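Local coordinates for protein sugar phosphate isomerase/epimerase (Parabacteroides distasonis, PDB 3L23) that binds a magnesium ion in a xylose isomerase-like TIM barrel and is probably a sugar phosphate isomerase or epimerase, at residues R36-D40 / M41-K45; P60-D63 / F64-M67; R246-F249 / G250-G253; D281-T284 / Q285-V289; V289-C292 / A293-L296. All coordinates share one frame; numbering follows the deposited sequence. Where two conformers were deposited one is given.

Interaction 1 (R36-D40 / M41-K45). With EDO (1,2-ethanediol), chain F.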
# COMPACT_ATOMS: atom_id res chain seq x y z
N ARG A 36 -1.54 20.60 8.11
CA ARG A 36 -0.88 21.77 7.53
C ARG A 36 0.64 21.60 7.44
O ARG A 36 1.26 22.01 6.43
CB ARG A 36 -1.23 23.05 8.28
CG ARG A 36 -2.68 23.47 8.10
CD ARG A 36 -2.92 24.91 8.54
NE ARG A 36 -2.66 25.18 9.96
CZ ARG A 36 -3.54 25.02 10.95
NH1 ARG A 36 -4.78 24.59 10.74
NH2 ARG A 36 -3.18 25.32 12.18
N LYS A 37 1.23 20.99 8.47
CA LYS A 37 2.68 20.71 8.46
C LYS A 37 3.04 19.74 7.34
O LYS A 37 4.08 19.88 6.70
CB LYS A 37 3.18 20.20 9.82
CG LYS A 37 4.74 19.98 9.92
CD LYS A 37 5.31 19.94 11.38
CE LYS A 37 6.89 19.86 11.41
NZ LYS A 37 7.50 20.20 12.80
N VAL A 38 2.19 18.75 7.08
CA VAL A 38 2.37 17.82 5.97
C VAL A 38 2.43 18.59 4.62
O VAL A 38 3.34 18.39 3.83
CB VAL A 38 1.27 16.74 5.94
CG1 VAL A 38 1.31 15.96 4.64
CG2 VAL A 38 1.45 15.81 7.15
N LYS A 39 1.47 19.48 4.43
CA LYS A 39 1.47 20.34 3.25
C LYS A 39 2.74 21.18 3.19
O LYS A 39 3.39 21.25 2.15
CB LYS A 39 0.25 21.28 3.24
CG LYS A 39 0.20 22.17 1.99
CD LYS A 39 -0.19 21.41 0.73
CE LYS A 39 -0.31 22.40 -0.44
NZ LYS A 39 -1.02 21.78 -1.59
N ASP A 40 3.13 21.79 4.31
CA ASP A 40 4.31 22.67 4.33
C ASP A 40 5.61 21.94 4.03
O ASP A 40 6.55 22.56 3.53
CB ASP A 40 4.41 23.42 5.67
CG ASP A 40 3.31 24.45 5.86
OD1 ASP A 40 2.66 24.88 4.87
OD2 ASP A 40 3.11 24.90 7.03
N MSE A 41 5.67 20.66 4.36
CA MSE A 41 6.83 19.81 4.03
C MSE A 41 6.93 19.48 2.53
O MSE A 41 7.96 18.96 2.09
CB MSE A 41 6.82 18.51 4.87
CG MSE A 41 7.04 18.73 6.35
SE MSE A 41 7.29 17.05 7.27
CE MSE A 41 5.49 16.36 7.22
N GLY A 42 5.87 19.75 1.77
CA GLY A 42 5.89 19.59 0.31
C GLY A 42 5.04 18.46 -0.22
O GLY A 42 5.15 18.12 -1.39
N TYR A 43 4.19 17.87 0.62
CA TYR A 43 3.29 16.80 0.20
C TYR A 43 1.95 17.35 -0.28
O TYR A 43 1.46 18.30 0.27
CB TYR A 43 3.05 15.81 1.35
CG TYR A 43 4.30 15.09 1.76
CD1 TYR A 43 4.76 14.00 1.03
CD2 TYR A 43 5.09 15.54 2.82
CE1 TYR A 43 5.93 13.36 1.36
CE2 TYR A 43 6.30 14.87 3.15
CZ TYR A 43 6.69 13.76 2.43
OH TYR A 43 7.87 13.06 2.71
N SER A 44 1.34 16.69 -1.26
CA SER A 44 0.03 17.11 -1.75
C SER A 44 -1.06 16.04 -1.78
O SER A 44 -2.25 16.37 -1.84
CB SER A 44 0.22 17.66 -3.17
OG SER A 44 0.76 16.61 -3.96
N LYS A 45 -0.64 14.78 -1.75
CA LYS A 45 -1.48 13.62 -1.90
C LYS A 45 -1.28 12.65 -0.74
O LYS A 45 -0.15 12.38 -0.31
CB LYS A 45 -1.14 12.92 -3.24
CG LYS A 45 -1.53 13.76 -4.45
CD LYS A 45 -0.76 13.40 -5.72
CE LYS A 45 -1.14 12.04 -6.28
NZ LYS A 45 -0.53 11.81 -7.68
C1 EDO F . 2.69 11.45 -6.22
O1 EDO F . 1.57 10.54 -6.22
C2 EDO F . 3.11 11.79 -7.64
O2 EDO F . 2.03 12.48 -8.24
O HOH W 1 2.96 21.13 -0.62

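Interaction 2 (P60-D63 / F64-M67)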
# COMPACT_ATOMS: atom_id res chain seq x y z
N PRO A 60 -13.60 10.81 12.88
CA PRO A 60 -14.66 10.52 11.90
C PRO A 60 -14.19 10.88 10.50
O PRO A 60 -13.61 11.96 10.29
CB PRO A 60 -15.81 11.39 12.37
CG PRO A 60 -15.63 11.45 13.83
CD PRO A 60 -14.13 11.59 14.01
N MSE A 61 -14.37 9.94 9.57
CA MSE A 61 -13.64 10.01 8.30
C MSE A 61 -13.91 11.29 7.50
O MSE A 61 -13.00 11.83 6.89
CB MSE A 61 -13.91 8.76 7.46
CG MSE A 61 -15.30 8.67 6.91
SE MSE A 61 -15.60 7.02 5.97
CE MSE A 61 -17.28 7.53 5.13
N MSE A 62 -15.15 11.77 7.49
CA MSE A 62 -15.45 12.97 6.73
C MSE A 62 -14.82 14.21 7.38
O MSE A 62 -14.47 15.17 6.69
CB MSE A 62 -16.96 13.12 6.53
CG MSE A 62 -17.61 11.92 5.79
SE MSE A 62 -16.83 11.48 4.08
CE MSE A 62 -17.31 13.06 3.18
N ASP A 63 -14.68 14.21 8.70
CA ASP A 63 -13.97 15.30 9.40
C ASP A 63 -12.47 15.30 9.08
O ASP A 63 -11.85 16.35 8.96
CB ASP A 63 -14.18 15.20 10.91
CG ASP A 63 -15.63 15.39 11.32
OD1 ASP A 63 -16.40 16.06 10.60
OD2 ASP A 63 -16.02 14.88 12.39
N PHE A 64 -11.87 14.12 9.00
CA PHE A 64 -10.49 13.99 8.58
C PHE A 64 -10.32 14.49 7.14
O PHE A 64 -9.41 15.28 6.85
CB PHE A 64 -10.01 12.53 8.67
CG PHE A 64 -8.56 12.34 8.37
CD1 PHE A 64 -8.10 12.20 7.07
CD2 PHE A 64 -7.61 12.28 9.39
CE1 PHE A 64 -6.77 12.01 6.78
CE2 PHE A 64 -6.28 12.08 9.10
CZ PHE A 64 -5.85 11.98 7.80
N LYS A 65 -11.20 14.07 6.26
CA LYS A 65 -11.18 14.53 4.88
C LYS A 65 -11.22 16.06 4.79
O LYS A 65 -10.42 16.65 4.07
CB LYS A 65 -12.35 13.92 4.11
CG LYS A 65 -12.38 14.28 2.61
CD LYS A 65 -13.61 13.63 1.97
CE LYS A 65 -13.67 13.84 0.44
NZ LYS A 65 -14.05 15.22 0.10
N LYS A 66 -12.14 16.70 5.52
CA LYS A 66 -12.22 18.14 5.51
C LYS A 66 -10.94 18.77 6.02
O LYS A 66 -10.47 19.75 5.43
CB LYS A 66 -13.46 18.67 6.29
CG LYS A 66 -13.47 20.24 6.35
CD LYS A 66 -14.74 20.92 6.59
CE LYS A 66 -14.53 22.48 6.57
NZ LYS A 66 -13.80 22.99 5.33
N MSE A 67 -10.36 18.25 7.10
CA MSE A 67 -9.11 18.87 7.63
C MSE A 67 -7.97 18.73 6.63
O MSE A 67 -7.18 19.64 6.44
CB MSE A 67 -8.75 18.30 9.01
CG MSE A 67 -9.72 18.74 10.10
SE MSE A 67 -9.11 18.25 11.89
CE MSE A 67 -9.65 16.40 11.85

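Interaction 3 (R246-F249 / G250-G253)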
# COMPACT_ATOMS: atom_id res chain seq x y z
N ARG A 246 15.53 2.18 3.80
CA ARG A 246 15.66 1.69 5.18
C ARG A 246 15.12 2.73 6.16
O ARG A 246 14.36 2.39 7.10
CB ARG A 246 17.10 1.36 5.47
CG ARG A 246 17.46 1.01 6.90
CD ARG A 246 16.63 -0.08 7.51
NE ARG A 246 16.66 -1.34 6.78
CZ ARG A 246 17.54 -2.33 6.94
NH1 ARG A 246 18.56 -2.25 7.77
NH2 ARG A 246 17.37 -3.43 6.21
N ALA A 247 15.51 3.98 5.92
CA ALA A 247 15.04 5.13 6.71
C ALA A 247 14.99 6.35 5.80
O ALA A 247 14.29 6.31 4.81
CB ALA A 247 15.94 5.36 7.93
N VAL A 248 15.70 7.43 6.10
CA VAL A 248 15.65 8.57 5.20
C VAL A 248 16.22 8.20 3.82
O VAL A 248 17.29 7.56 3.71
CB VAL A 248 16.40 9.80 5.79
CG1 VAL A 248 16.49 10.90 4.75
CG2 VAL A 248 15.66 10.22 7.08
N PHE A 249 15.51 8.63 2.77
CA PHE A 249 15.91 8.34 1.40
C PHE A 249 17.36 8.69 1.13
O PHE A 249 17.85 9.79 1.49
CB PHE A 249 15.07 9.08 0.38
CG PHE A 249 13.60 8.75 0.38
CD1 PHE A 249 13.07 7.63 1.03
CD2 PHE A 249 12.75 9.57 -0.30
CE1 PHE A 249 11.72 7.38 0.98
CE2 PHE A 249 11.41 9.31 -0.38
CZ PHE A 249 10.89 8.21 0.22
N GLY A 250 18.07 7.75 0.51
CA GLY A 250 19.45 7.97 0.11
C GLY A 250 20.53 7.79 1.14
O GLY A 250 21.68 7.95 0.83
N GLN A 251 20.18 7.44 2.36
CA GLN A 251 21.19 7.31 3.43
C GLN A 251 21.69 5.89 3.68
O GLN A 251 22.58 5.69 4.48
CB GLN A 251 20.63 7.93 4.71
CG GLN A 251 20.41 9.45 4.51
CD GLN A 251 20.15 10.23 5.77
OE1 GLN A 251 20.08 9.68 6.88
NE2 GLN A 251 19.98 11.55 5.60
N SER A 252 21.16 4.93 2.93
CA SER A 252 21.59 3.54 3.05
C SER A 252 22.30 3.17 1.77
O SER A 252 22.32 3.95 0.81
CB SER A 252 20.39 2.62 3.22
OG SER A 252 19.78 2.36 1.99
N GLY A 253 22.86 1.98 1.73
CA GLY A 253 23.47 1.45 0.52
C GLY A 253 22.53 0.72 -0.41
O GLY A 253 22.96 0.19 -1.43
O HOH W 2 17.87 8.02 8.17

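Interaction 4 (D281-T284 / Q285-V289)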
# COMPACT_ATOMS: atom_id res chain seq x y z
N ASP A 281 17.14 6.05 14.81
CA ASP A 281 18.14 6.91 15.45
C ASP A 281 17.61 7.94 16.48
O ASP A 281 18.29 8.91 16.80
CB ASP A 281 18.93 7.63 14.35
CG ASP A 281 18.06 8.47 13.44
OD1 ASP A 281 16.84 8.56 13.69
OD2 ASP A 281 18.60 9.04 12.45
N GLY A 282 16.41 7.72 16.99
CA GLY A 282 15.85 8.58 18.03
C GLY A 282 15.12 9.83 17.55
O GLY A 282 14.57 10.59 18.36
N ARG A 283 15.14 10.05 16.25
CA ARG A 283 14.49 11.20 15.65
C ARG A 283 12.98 10.95 15.52
O ARG A 283 12.53 9.80 15.50
CB ARG A 283 15.08 11.50 14.29
CG ARG A 283 16.58 11.83 14.23
CD ARG A 283 17.03 12.02 12.82
NE ARG A 283 16.52 13.27 12.25
CZ ARG A 283 16.41 13.56 10.96
NH1 ARG A 283 16.68 12.68 10.01
NH2 ARG A 283 15.94 14.72 10.61
N THR A 284 12.22 12.03 15.40
CA THR A 284 10.78 11.91 15.15
C THR A 284 10.46 11.50 13.73
O THR A 284 11.26 11.66 12.82
CB THR A 284 10.03 13.23 15.42
OG1 THR A 284 10.41 14.25 14.45
CG2 THR A 284 10.24 13.67 16.87
N GLN A 285 9.27 10.95 13.52
CA GLN A 285 8.80 10.64 12.18
C GLN A 285 8.62 11.90 11.34
O GLN A 285 8.94 11.92 10.14
CB GLN A 285 7.49 9.86 12.22
CG GLN A 285 7.53 8.50 12.95
CD GLN A 285 8.62 7.60 12.41
OE1 GLN A 285 9.56 7.33 13.13
NE2 GLN A 285 8.48 7.12 11.18
N PHE A 286 8.12 12.99 11.95
CA PHE A 286 7.96 14.25 11.18
C PHE A 286 9.31 14.72 10.63
O PHE A 286 9.37 15.18 9.49
CB PHE A 286 7.26 15.36 11.98
CG PHE A 286 5.77 15.46 11.72
CD1 PHE A 286 5.28 16.25 10.68
CD2 PHE A 286 4.86 14.79 12.53
CE1 PHE A 286 3.91 16.36 10.45
CE2 PHE A 286 3.49 14.90 12.29
CZ PHE A 286 3.03 15.71 11.24
N ALA A 287 10.37 14.61 11.43
CA ALA A 287 11.71 15.03 11.02
C ALA A 287 12.17 14.17 9.83
O ALA A 287 12.66 14.69 8.83
CB ALA A 287 12.69 14.98 12.22
N GLY A 288 12.03 12.86 9.92
CA GLY A 288 12.45 11.99 8.84
C GLY A 288 11.61 12.17 7.59
O GLY A 288 12.14 12.12 6.48
N VAL A 289 10.30 12.33 7.74
CA VAL A 289 9.41 12.59 6.60
C VAL A 289 9.78 13.89 5.85
O VAL A 289 9.74 13.95 4.60
CB VAL A 289 7.92 12.55 7.05
CG1 VAL A 289 6.99 13.14 5.98
CG2 VAL A 289 7.52 11.09 7.38
O HOH W 3 10.17 8.26 15.69

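Interaction 5 (V289-C292 / A293-L296)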
# COMPACT_ATOMS: atom_id res chain seq x y z
N VAL A 289 10.30 12.33 7.74
CA VAL A 289 9.41 12.59 6.60
C VAL A 289 9.78 13.89 5.85
O VAL A 289 9.74 13.95 4.60
CB VAL A 289 7.92 12.55 7.05
CG1 VAL A 289 6.99 13.14 5.98
CG2 VAL A 289 7.52 11.09 7.38
N LYS A 290 10.16 14.92 6.58
CA LYS A 290 10.69 16.13 5.95
C LYS A 290 11.90 15.86 5.09
O LYS A 290 11.96 16.29 3.93
CB LYS A 290 11.06 17.13 7.04
CG LYS A 290 11.73 18.45 6.58
CD LYS A 290 10.76 19.32 5.76
CE LYS A 290 11.18 20.82 5.68
NZ LYS A 290 12.57 20.99 5.05
N ASP A 291 12.84 15.10 5.63
CA ASP A 291 14.07 14.79 4.94
C ASP A 291 13.79 13.99 3.66
O ASP A 291 14.46 14.19 2.62
CB ASP A 291 15.03 14.03 5.85
CG ASP A 291 15.69 14.90 6.92
OD1 ASP A 291 15.58 16.16 6.89
OD2 ASP A 291 16.37 14.32 7.78
N CYS A 292 12.83 13.07 3.73
CA CYS A 292 12.40 12.33 2.53
C CYS A 292 11.83 13.26 1.42
O CYS A 292 12.14 13.10 0.25
CB CYS A 292 11.39 11.24 2.87
SG CYS A 292 12.11 9.88 3.86
N ALA A 293 10.98 14.22 1.80
CA ALA A 293 10.45 15.19 0.85
C ALA A 293 11.58 15.98 0.25
O ALA A 293 11.60 16.19 -0.96
CB ALA A 293 9.44 16.16 1.56
N ASP A 294 12.52 16.42 1.07
CA ASP A 294 13.61 17.27 0.62
C ASP A 294 14.48 16.51 -0.37
O ASP A 294 14.92 17.07 -1.35
CB ASP A 294 14.47 17.76 1.80
CG ASP A 294 13.76 18.81 2.67
OD1 ASP A 294 12.79 19.39 2.19
OD2 ASP A 294 14.23 19.05 3.84
N TYR A 295 14.69 15.22 -0.16
CA TYR A 295 15.42 14.40 -1.10
C TYR A 295 14.75 14.44 -2.46
O TYR A 295 15.40 14.66 -3.47
CB TYR A 295 15.53 12.96 -0.57
CG TYR A 295 16.17 11.99 -1.52
CD1 TYR A 295 15.43 11.35 -2.50
CD2 TYR A 295 17.52 11.70 -1.43
CE1 TYR A 295 16.01 10.50 -3.40
CE2 TYR A 295 18.10 10.78 -2.30
CZ TYR A 295 17.33 10.19 -3.28
OH TYR A 295 17.87 9.29 -4.19
N LEU A 296 13.43 14.24 -2.49
CA LEU A 296 12.71 14.20 -3.77
C LEU A 296 12.68 15.57 -4.44
O LEU A 296 12.81 15.68 -5.66
CB LEU A 296 11.29 13.68 -3.56
CG LEU A 296 11.11 12.25 -3.05
CD1 LEU A 296 9.63 11.97 -2.81
CD2 LEU A 296 11.74 11.21 -4.00
O HOH W 4 16.21 17.91 5.00

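Interaction 1 (R36-D40 / M41-K45)
Val-38 meets the loop after its helix at two points. Its CG1, turned anti to the backbone N (chi1 169°), packs on Tyr-43 CB at 3.7 Å, the two side chains crossing at about a right angle, while CG2 lies 4.1 Å from the CE methyl of Met-41, a selenomethionine. The carbonyl O of Val-38 lies in the plane of the Tyr-43 ring at its edge, 3.5 Å from CD2. Around this core the backbone closes the helix. Met-41 N donates to Lys-37 O at 2.9 Å, the last ordinary helical bond. Gly-42 N then donates to Lys-39 O, also at 2.9 Å, and Tyr-43 N reaches Val-38 O only weakly. With Gly-42 at phi 110° this second pair of bonds makes a Schellman motif, and the positive phi explains the glycine, because a CB there would press on the preceding carbonyl. The turn carries the chain from helix 31-40 into strand 45-52 of the TIM barrel. A water donates to Lys-39 O at 2.8 Å and weakly to Tyr-43 O. Farther out, Lys-39 NZ bonds Gly-72 O and Tyr-43 OH bonds Val-289 O, fixing the two polar ends on separate parts of the fold. Lys-45 NZ forms a salt bridge with Asp-271 and donates to both oxygens of a 1,2-ethanediol, probably from the crystallisation liquor, O2 at 2.7 Å.

Interaction 2 (P60-D63 / F64-M67)
Met-67, a selenomethionine, folds its side chain back over the preceding turn: its CG lies 3.4 Å from Asp-63 O and its CE 3.6 Å from the same oxygen. The bend at chi3 (-79°) is what returns the terminal methyl to that carbonyl. This is the first part of helix 61-70, with Pro-60 at the N-cap, and its backbone is regular. Phe-64 N donates to Pro-60 O at 3.1 Å, and Lys-65 N to Met-61 O at 2.9 Å with an N-H...O angle of 166°. Lys-66 N to Met-62 O and Met-67 N to Asp-63 O continue the i to i+4 pattern. The tight side of the helix is apolar. Phe-64 reaches strands 55-56 and 59-60 through Ile-56 and Val-59, Met-61 also rests on Ile-56, and Met-67 packs on Ala-32 and Leu-35 of helix 31-40. The outer side is looser. There Met-62 and Lys-65 run side by side, pointing the same way, and their closest approach is the selenomethionine CE to the Lys-65 CD, 3.9 Å. Neither lysine spends its charge within the two segments: Lys-65 NZ forms a salt bridge with Glu-69 and Lys-66 NZ with Asp-70, each one turn ahead. The chemistry therefore divides by face. Apolar contacts hold the helix against strands 55-56 and 59-60 and helix 31-40, backbone bonds hold its turns, and on the outer side the Lys-65 stem gives aliphatic contact while the ammonium groups turn to carboxylates beyond the contact.

Interaction 3 (R246-F249 / G250-G253)
Val-248 and Gln-251 are the ends of a type II beta turn, closed by Gln-251 N donating to Val-248 O at 3.2 Å with an N-H...O angle of 154°. At the turn's corners Phe-249 has an extended backbone and Gly-250 a positive phi (82°), the pair of conformations that defines this type. The positive phi favours glycine, since a CB at Gly-250 would clash with Phe-249 O. Outside the turn the segments still touch, Arg-246 CB lying 4.2 Å from Ser-252 CB.

The turn's ends also meet through their side chains. In the conformer given, one of two deposited, Gln-251 extends beyond CG and lays its amide obliquely across the valine: NE2 is 3.7 Å from Val-248 CG1, and CD is 3.8 Å from Val-248 CB. At the other corner of that amide, OE1 accepts from a water at 3.1 Å, and the same water accepts from Val-248 N at 3.1 Å. This water bridge is a second, tentative link between the ends of the turn. Polar groups at the margins look to other residues: Ser-252 OG bonds Asp-245 and Met-254 N, and Asp-245 also receives Gly-250 N.

The turn lies in the loop between strand 238-243 and helix 257-267 of the TIM barrel. The side chain of Phe-249 comes within about 6 Å of that of the magnesium ligand Glu-275. Val-248 packs on Asp-291, and Phe-249 on Cys-292 and Leu-296, all of helix 285-298; the Phe-249 ring also meets that of Phe-257 on helix 257-267, with planes at about 45°.

Interaction 4 (D281-T284 / Q285-V289)
Thr-284 OG1 accepts from Ala-287 N at 3.0 Å, with an N-H...O angle of 154°, so a side-chain oxygen satisfies an amide that lies too early in the helix for the i to i+4 pattern. The hydroxyl sits between the backbone N and the carbonyl carbon (chi1 67°), which turns it toward the first helical turn; it also touches Ala-287 CB at 3.3 Å. Thr-284 O takes the next amide, Gly-288 N, at 3.2 Å, and Val-289 N goes to Gln-285 O. The two earlier amides, Gln-285 N and Phe-286 N, are met by the two carboxylate oxygens of Glu-25. All the amides of this opening turn thus have acceptors. This is an N-cap, with Thr-284 in the capping position, and it begins helix 285-298 after the loop that follows strand 272-274 of the TIM barrel. Before the cap, a water donates to Arg-283 O at 2.8 Å and to Gln-285 OE1 at 2.8 Å; OE1 also accepts from Met-279 N, while Gln-285 NE2 donates to Ser-21 O and Glu-277 O. In the loop, Arg-283 N makes a weak hydrogen bond to Asp-281 OD1. The Arg-283 guanidinium comes back alongside the helix, NH2 lying 3.6 Å from Ala-287 CB and Gly-288 N lying over one of its faces. Its NH1 forms a salt bridge with Asp-291 farther along the same helix. A leucine in place of Arg-283 would probably leave the Asp-291 carboxylate without this charged mate, and the guanidinium's contact along Ala-287 CB would go with it.

Interaction 5 (V289-C292 / A293-L296)
Helix 285-298, the last helix of the TIM barrel, carries an i to i+4 salt bridge from Lys-290 to Asp-294. Lys-290 NZ donates to Asp-294 OD2 at 2.8 Å, on the syn lone pair of that oxygen, and more weakly to OD1 at 3.3 Å. Bends at chi2 (67°) and chi4 (59°) bring the ammonium back over the helix to the carboxylate. On the backbone, Asp-294 N donates to Lys-290 O at 2.9 Å, so the same two residues are joined twice. Asp-291 OD1 lies 4.4 Å from Asp-294 OD2, a close approach of like charges. One water donates to both, to Asp-291 OD1 at 2.7 Å and to Asp-294 OD2 at 2.6 Å. The other Asp-291 oxygen pairs with Arg-283. On the buried side, Cys-292 and Leu-296 pack on Val-274 of strand 272-274, and Ala-293 on Tyr-43. Were Asp-294 reduced to an alanine, the Lys-290 ammonium would be likely to lose its carboxylate and turn away, and the bridging water would lack one acceptor. On this outer face the lysine on Asp-294, the arginine on Asp-291 and the shared water probably ease the repulsion between the two aspartates.

From the N terminus, interaction 1 ends helix 31-40 and leads into strand 45-52, and interaction 2 opens helix 61-70; the two do not touch, but Met-67 of interaction 2 packs on helix 31-40, the helix that interaction 1 ends. Interaction 3 then shapes the loop after strand 238-243. Interaction 4 starts helix 285-298, and interaction 5 continues along it, the two sharing Val-289. All are local and follow one another in series, so none encloses or crosses another. Helix 285-298 nevertheless connects most of them in space: Phe-286 packs against Lys-37 and Met-41 of interaction 1, and Gly-250 of interaction 3 lies against the Tyr-295 ring. First and last parts of the barrel are thereby joined.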